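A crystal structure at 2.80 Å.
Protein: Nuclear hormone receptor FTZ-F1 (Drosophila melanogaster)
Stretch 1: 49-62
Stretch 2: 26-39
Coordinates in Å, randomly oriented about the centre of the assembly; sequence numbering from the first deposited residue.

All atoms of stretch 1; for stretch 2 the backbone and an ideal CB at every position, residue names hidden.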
# COMPACT_ATOMS: atom_id res chain seq x y z
N GLU A 49 17.39 4.94 -8.28
CA GLU A 49 17.33 3.52 -8.52
C GLU A 49 17.00 2.76 -7.29
O GLU A 49 16.34 1.76 -7.35
CB GLU A 49 18.66 3.01 -9.00
CG GLU A 49 19.04 3.39 -10.37
CD GLU A 49 19.90 2.36 -10.99
OE1 GLU A 49 20.49 1.58 -10.26
OE2 GLU A 49 20.00 2.33 -12.21
N LEU A 50 17.53 3.21 -6.17
CA LEU A 50 17.34 2.57 -4.89
C LEU A 50 15.90 2.61 -4.47
O LEU A 50 15.36 1.65 -4.01
CB LEU A 50 18.17 3.28 -3.86
CG LEU A 50 18.96 2.48 -2.84
CD1 LEU A 50 19.33 3.35 -1.72
CD2 LEU A 50 18.20 1.33 -2.35
N MSE A 51 15.28 3.73 -4.68
CA MSE A 51 13.92 3.89 -4.29
C MSE A 51 13.12 2.87 -5.02
O MSE A 51 12.23 2.31 -4.49
CB MSE A 51 13.44 5.27 -4.66
CG MSE A 51 12.10 5.57 -4.17
SE MSE A 51 11.39 6.95 -5.09
CE MSE A 51 10.86 6.03 -6.61
N CYS A 52 13.46 2.66 -6.27
CA CYS A 52 12.81 1.69 -7.11
C CYS A 52 13.02 0.30 -6.62
O CYS A 52 12.19 -0.54 -6.80
CB CYS A 52 13.27 1.81 -8.54
SG CYS A 52 12.55 3.11 -9.42
N LYS A 53 14.18 0.06 -6.06
CA LYS A 53 14.48 -1.23 -5.52
C LYS A 53 13.60 -1.55 -4.37
O LYS A 53 13.17 -2.65 -4.19
CB LYS A 53 15.93 -1.28 -5.10
CG LYS A 53 16.76 -2.06 -6.05
CD LYS A 53 18.14 -2.22 -5.60
CE LYS A 53 19.05 -1.29 -6.32
NZ LYS A 53 20.43 -1.76 -6.22
N VAL A 54 13.36 -0.55 -3.56
CA VAL A 54 12.52 -0.69 -2.41
C VAL A 54 11.13 -0.96 -2.85
O VAL A 54 10.49 -1.84 -2.36
CB VAL A 54 12.51 0.59 -1.63
CG1 VAL A 54 11.59 0.50 -0.51
CG2 VAL A 54 13.84 0.86 -1.12
N LEU A 55 10.66 -0.19 -3.80
CA LEU A 55 9.34 -0.34 -4.33
C LEU A 55 9.16 -1.67 -4.96
O LEU A 55 8.14 -2.28 -4.85
CB LEU A 55 9.10 0.71 -5.37
CG LEU A 55 9.03 2.14 -4.90
CD1 LEU A 55 8.98 3.00 -6.08
CD2 LEU A 55 7.84 2.34 -4.10
N ASP A 56 10.18 -2.14 -5.63
CA ASP A 56 10.08 -3.42 -6.23
C ASP A 56 9.85 -4.44 -5.16
O ASP A 56 9.02 -5.29 -5.28
CB ASP A 56 11.37 -3.74 -6.96
CG ASP A 56 11.21 -4.83 -7.98
OD1 ASP A 56 10.19 -4.83 -8.63
OD2 ASP A 56 12.08 -5.68 -8.11
N GLN A 57 10.59 -4.36 -4.09
CA GLN A 57 10.45 -5.31 -3.03
C GLN A 57 9.08 -5.21 -2.44
O GLN A 57 8.49 -6.18 -2.08
CB GLN A 57 11.47 -5.01 -1.97
CG GLN A 57 11.53 -5.96 -0.84
CD GLN A 57 12.52 -5.54 0.21
OE1 GLN A 57 12.50 -4.42 0.67
NE2 GLN A 57 13.39 -6.44 0.58
N ASN A 58 8.59 -4.01 -2.32
CA ASN A 58 7.33 -3.79 -1.69
C ASN A 58 6.28 -4.49 -2.45
O ASN A 58 5.36 -5.04 -1.91
CB ASN A 58 6.99 -2.32 -1.70
CG ASN A 58 7.66 -1.59 -0.60
OD1 ASN A 58 8.27 -2.18 0.24
ND2 ASN A 58 7.53 -0.30 -0.60
N LEU A 59 6.41 -4.45 -3.74
CA LEU A 59 5.44 -5.06 -4.59
C LEU A 59 5.38 -6.52 -4.36
O LEU A 59 4.34 -7.08 -4.37
CB LEU A 59 5.80 -4.79 -6.02
CG LEU A 59 5.53 -3.38 -6.43
CD1 LEU A 59 5.89 -3.22 -7.84
CD2 LEU A 59 4.10 -3.13 -6.28
N PHE A 60 6.51 -7.14 -4.18
CA PHE A 60 6.53 -8.56 -3.98
C PHE A 60 5.79 -8.88 -2.75
O PHE A 60 5.05 -9.82 -2.69
CB PHE A 60 7.95 -9.01 -3.79
CG PHE A 60 8.67 -9.23 -5.05
CD1 PHE A 60 8.50 -10.36 -5.76
CD2 PHE A 60 9.56 -8.31 -5.50
CE1 PHE A 60 9.19 -10.56 -6.88
CE2 PHE A 60 10.24 -8.52 -6.63
CZ PHE A 60 10.05 -9.64 -7.32
N SER A 61 6.05 -8.12 -1.72
CA SER A 61 5.39 -8.33 -0.47
C SER A 61 3.92 -8.07 -0.60
O SER A 61 3.12 -8.69 0.03
CB SER A 61 6.02 -7.50 0.62
OG SER A 61 5.78 -6.15 0.38
N GLN A 62 3.57 -7.12 -1.43
CA GLN A 62 2.19 -6.79 -1.65
C GLN A 62 1.46 -7.94 -2.26
O GLN A 62 0.37 -8.25 -1.90
CB GLN A 62 2.14 -5.66 -2.62
CG GLN A 62 0.81 -5.10 -2.85
CD GLN A 62 0.90 -3.81 -3.55
OE1 GLN A 62 0.34 -3.65 -4.61
NE2 GLN A 62 1.60 -2.88 -2.97
N UNK A 26 8.03 -6.79 9.90
CA UNK A 26 8.70 -7.35 8.77
C UNK A 26 8.89 -6.30 7.73
O UNK A 26 9.89 -6.26 7.06
CB UNK A 26 7.93 -8.54 8.21
N UNK A 27 7.92 -5.44 7.59
CA UNK A 27 8.02 -4.41 6.60
C UNK A 27 9.14 -3.47 6.85
O UNK A 27 9.87 -3.17 5.97
CB UNK A 27 6.71 -3.63 6.52
N UNK A 28 9.23 -2.94 8.04
CA UNK A 28 10.33 -2.07 8.37
C UNK A 28 11.63 -2.83 8.35
O UNK A 28 12.64 -2.30 7.99
CB UNK A 28 10.11 -1.42 9.74
N UNK A 29 11.61 -4.07 8.78
CA UNK A 29 12.84 -4.80 8.78
C UNK A 29 13.34 -4.99 7.40
O UNK A 29 14.49 -4.79 7.12
CB UNK A 29 12.68 -6.15 9.48
N UNK A 30 12.45 -5.39 6.53
CA UNK A 30 12.81 -5.63 5.17
C UNK A 30 13.30 -4.37 4.59
O UNK A 30 14.13 -4.39 3.74
CB UNK A 30 11.64 -6.19 4.36
N UNK A 31 12.73 -3.26 4.97
CA UNK A 31 13.12 -2.04 4.35
C UNK A 31 14.52 -1.61 4.62
O UNK A 31 15.24 -1.31 3.72
CB UNK A 31 12.16 -0.93 4.78
N UNK A 32 14.88 -1.51 5.87
CA UNK A 32 16.21 -1.12 6.22
C UNK A 32 17.24 -2.16 5.87
O UNK A 32 18.38 -1.87 5.66
CB UNK A 32 16.28 -0.80 7.72
N UNK A 33 16.82 -3.40 5.82
CA UNK A 33 17.74 -4.44 5.45
C UNK A 33 18.25 -4.27 4.05
O UNK A 33 19.40 -4.43 3.80
CB UNK A 33 17.08 -5.81 5.60
N UNK A 34 17.35 -4.00 3.13
CA UNK A 34 17.71 -3.78 1.76
C UNK A 34 18.53 -2.53 1.69
O UNK A 34 19.54 -2.47 1.06
CB UNK A 34 16.48 -3.69 0.86
N UNK A 35 18.10 -1.51 2.40
CA UNK A 35 18.80 -0.26 2.33
C UNK A 35 20.20 -0.43 2.82
O UNK A 35 21.10 0.14 2.28
CB UNK A 35 18.07 0.82 3.13
N UNK A 36 20.40 -1.18 3.88
CA UNK A 36 21.75 -1.41 4.33
C UNK A 36 22.51 -2.22 3.35
O UNK A 36 23.58 -1.89 2.96
CB UNK A 36 21.76 -2.10 5.70
N UNK A 37 21.94 -3.30 2.89
CA UNK A 37 22.67 -4.14 1.99
C UNK A 37 23.02 -3.43 0.72
O UNK A 37 24.06 -3.65 0.16
CB UNK A 37 21.87 -5.41 1.68
N UNK A 38 22.14 -2.59 0.24
CA UNK A 38 22.41 -1.93 -1.00
C UNK A 38 23.44 -0.86 -0.90
O UNK A 38 23.93 -0.40 -1.88
CB UNK A 38 21.12 -1.34 -1.56
N UNK A 39 23.73 -0.40 0.29
CA UNK A 39 24.59 0.74 0.38
C UNK A 39 25.91 0.56 1.09
O UNK A 39 26.83 1.32 0.88
CB UNK A 39 23.82 1.87 1.07

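The two stretches are helices of one chain whose N-to-C directions differ by 143°, with axes 10.3 Å apart at closest approach, so low numbers in stretch 2 meet high numbers in stretch 1.

Position 26 has nothing of stretch 1 within 5.5 Å of its ideal CB; any helix-tolerant residue would suit. It is Glu26.

Position 27 points sideways, its CA 8.3 Å from the CA of Asn58. A long side chain, apolar, aromatic or polar, could span that gap; a short one would probably leave it open. Trp27 brings NE1 to 4.0 Å from Asn58 OD1, too far for a hydrogen bond.

Positions 28 and 29 are out of reach: Gln28 and Thr29.

Position 30 points toward stretch 1, its ideal CB 4.2 Å from Gln57 NE2, with Ser61 beyond. A medium or long polar residue is plausible, as is a small one. Gln30 OE1 comes within 4.3 Å of Ser61 CB. Gln30 O lies 3.5 Å from Gln57 OE1; both are acceptors, so they do not bond.

Position 31 is where the backbones come near: its CA is 6.9 Å from the CA of Val54. CA-to-CB runs sideways; Val54 CG1 lies 5.5 Å and Gln57 OE1 5.4 Å from the ideal CB of position 31, so medium apolar residues suit, though a polar one is not excluded. Leu31 has its CA 4.4 Å from Gln57 OE1.

Position 32 points away and position 33 sideways, without contact: Phe32 and Ala33.

Position 34 points toward stretch 1, its ideal CB 4.0 Å from Gln57 OE1. Leu50, Lys53, Val54 and Gln57 frame a hollow suited to leucine, isoleucine or methionine. Leu34 is the knob: CD2 lies 4.0 Å from Val54 CG2 and 4.1 Å from Leu50 CD2, while CD1 lies 3.2 Å from Gln57 OE1.

Position 35 points sideways, but a medium apolar chain could bend back to Leu50. Leu35 does, placing CD2 3.9 Å from Leu50 CD1.

Positions 36 and 37 are out of reach, so polar or charged residues are admissible: Gln36 and Lys37.

Position 38 points toward stretch 1, its ideal CB 4.0 Å from Leu50 CD2 and 4.7 Å from Lys53 NZ. The amine favours an acceptor: Asp, Glu, Asn or Gln. Gln38, with chi1 and chi2 both m, accepts a very short hydrogen bond from Lys53 NZ to OE1, 2.5 Å.

Position 39 points sideways, its ideal CB 5.5 Å from Leu50 CD1; a small or beta-branched residue would suit. Thr39 sets CG2 4.1 Å from Leu50 CD1, helping 34, 35 and 38 enclose Leu50.

Stretch 2 26-39: EWQTQLFALLQKQT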
# COMPACT_ATOMS: atom_id res chain seq x y z
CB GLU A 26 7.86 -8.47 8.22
CG GLU A 26 8.63 -9.47 7.49
CD GLU A 26 7.75 -10.60 7.10
OE1 GLU A 26 6.63 -10.67 7.62
OE2 GLU A 26 8.18 -11.44 6.29
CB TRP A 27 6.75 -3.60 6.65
CG TRP A 27 6.57 -2.72 5.51
CD1 TRP A 27 6.00 -3.03 4.35
CD2 TRP A 27 6.95 -1.36 5.43
NE1 TRP A 27 5.99 -1.96 3.53
CE2 TRP A 27 6.57 -0.91 4.17
CE3 TRP A 27 7.57 -0.47 6.29
CZ2 TRP A 27 6.78 0.37 3.76
CZ3 TRP A 27 7.79 0.78 5.88
CH2 TRP A 27 7.39 1.20 4.63
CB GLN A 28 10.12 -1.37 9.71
CG GLN A 28 11.36 -0.72 10.27
CD GLN A 28 11.07 0.41 11.22
OE1 GLN A 28 11.77 0.60 12.21
NE2 GLN A 28 10.05 1.17 10.91
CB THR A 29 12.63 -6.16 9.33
OG1 THR A 29 12.03 -6.05 10.60
CG2 THR A 29 13.92 -6.80 9.51
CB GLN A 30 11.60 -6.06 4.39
CG GLN A 30 11.50 -7.52 4.14
CD GLN A 30 10.21 -7.84 3.50
OE1 GLN A 30 9.55 -6.97 2.97
NE2 GLN A 30 9.83 -9.10 3.55
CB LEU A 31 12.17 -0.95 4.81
CG LEU A 31 12.37 0.33 4.04
CD1 LEU A 31 11.81 1.44 4.77
CD2 LEU A 31 13.81 0.48 3.96
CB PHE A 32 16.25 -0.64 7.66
CG PHE A 32 15.47 0.59 7.87
CD1 PHE A 32 15.99 1.81 7.57
CD2 PHE A 32 14.22 0.54 8.34
CE1 PHE A 32 15.28 2.91 7.75
CE2 PHE A 32 13.52 1.67 8.51
CZ PHE A 32 14.06 2.84 8.21
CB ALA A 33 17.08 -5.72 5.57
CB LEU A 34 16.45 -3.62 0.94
CG LEU A 34 16.43 -3.51 -0.57
CD1 LEU A 34 15.13 -3.94 -1.03
CD2 LEU A 34 16.57 -2.12 -0.91
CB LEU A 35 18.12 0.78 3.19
CG LEU A 35 16.98 1.64 2.71
CD1 LEU A 35 16.61 2.49 3.83
CD2 LEU A 35 17.41 2.48 1.61
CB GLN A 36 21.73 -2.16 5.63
CG GLN A 36 23.07 -2.63 6.08
CD GLN A 36 23.98 -1.50 6.41
OE1 GLN A 36 23.62 -0.35 6.31
NE2 GLN A 36 25.19 -1.83 6.80
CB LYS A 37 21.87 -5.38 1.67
CG LYS A 37 22.39 -6.10 0.51
CD LYS A 37 21.78 -7.44 0.41
CE LYS A 37 22.30 -8.16 -0.78
NZ LYS A 37 21.65 -9.47 -0.90
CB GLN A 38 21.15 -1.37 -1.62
CG GLN A 38 20.19 -2.40 -2.12
CD GLN A 38 20.80 -3.37 -3.05
OE1 GLN A 38 21.09 -3.04 -4.18
NE2 GLN A 38 20.96 -4.59 -2.61
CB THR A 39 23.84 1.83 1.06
OG1 THR A 39 23.44 1.37 2.34
CG2 THR A 39 22.62 2.12 0.30
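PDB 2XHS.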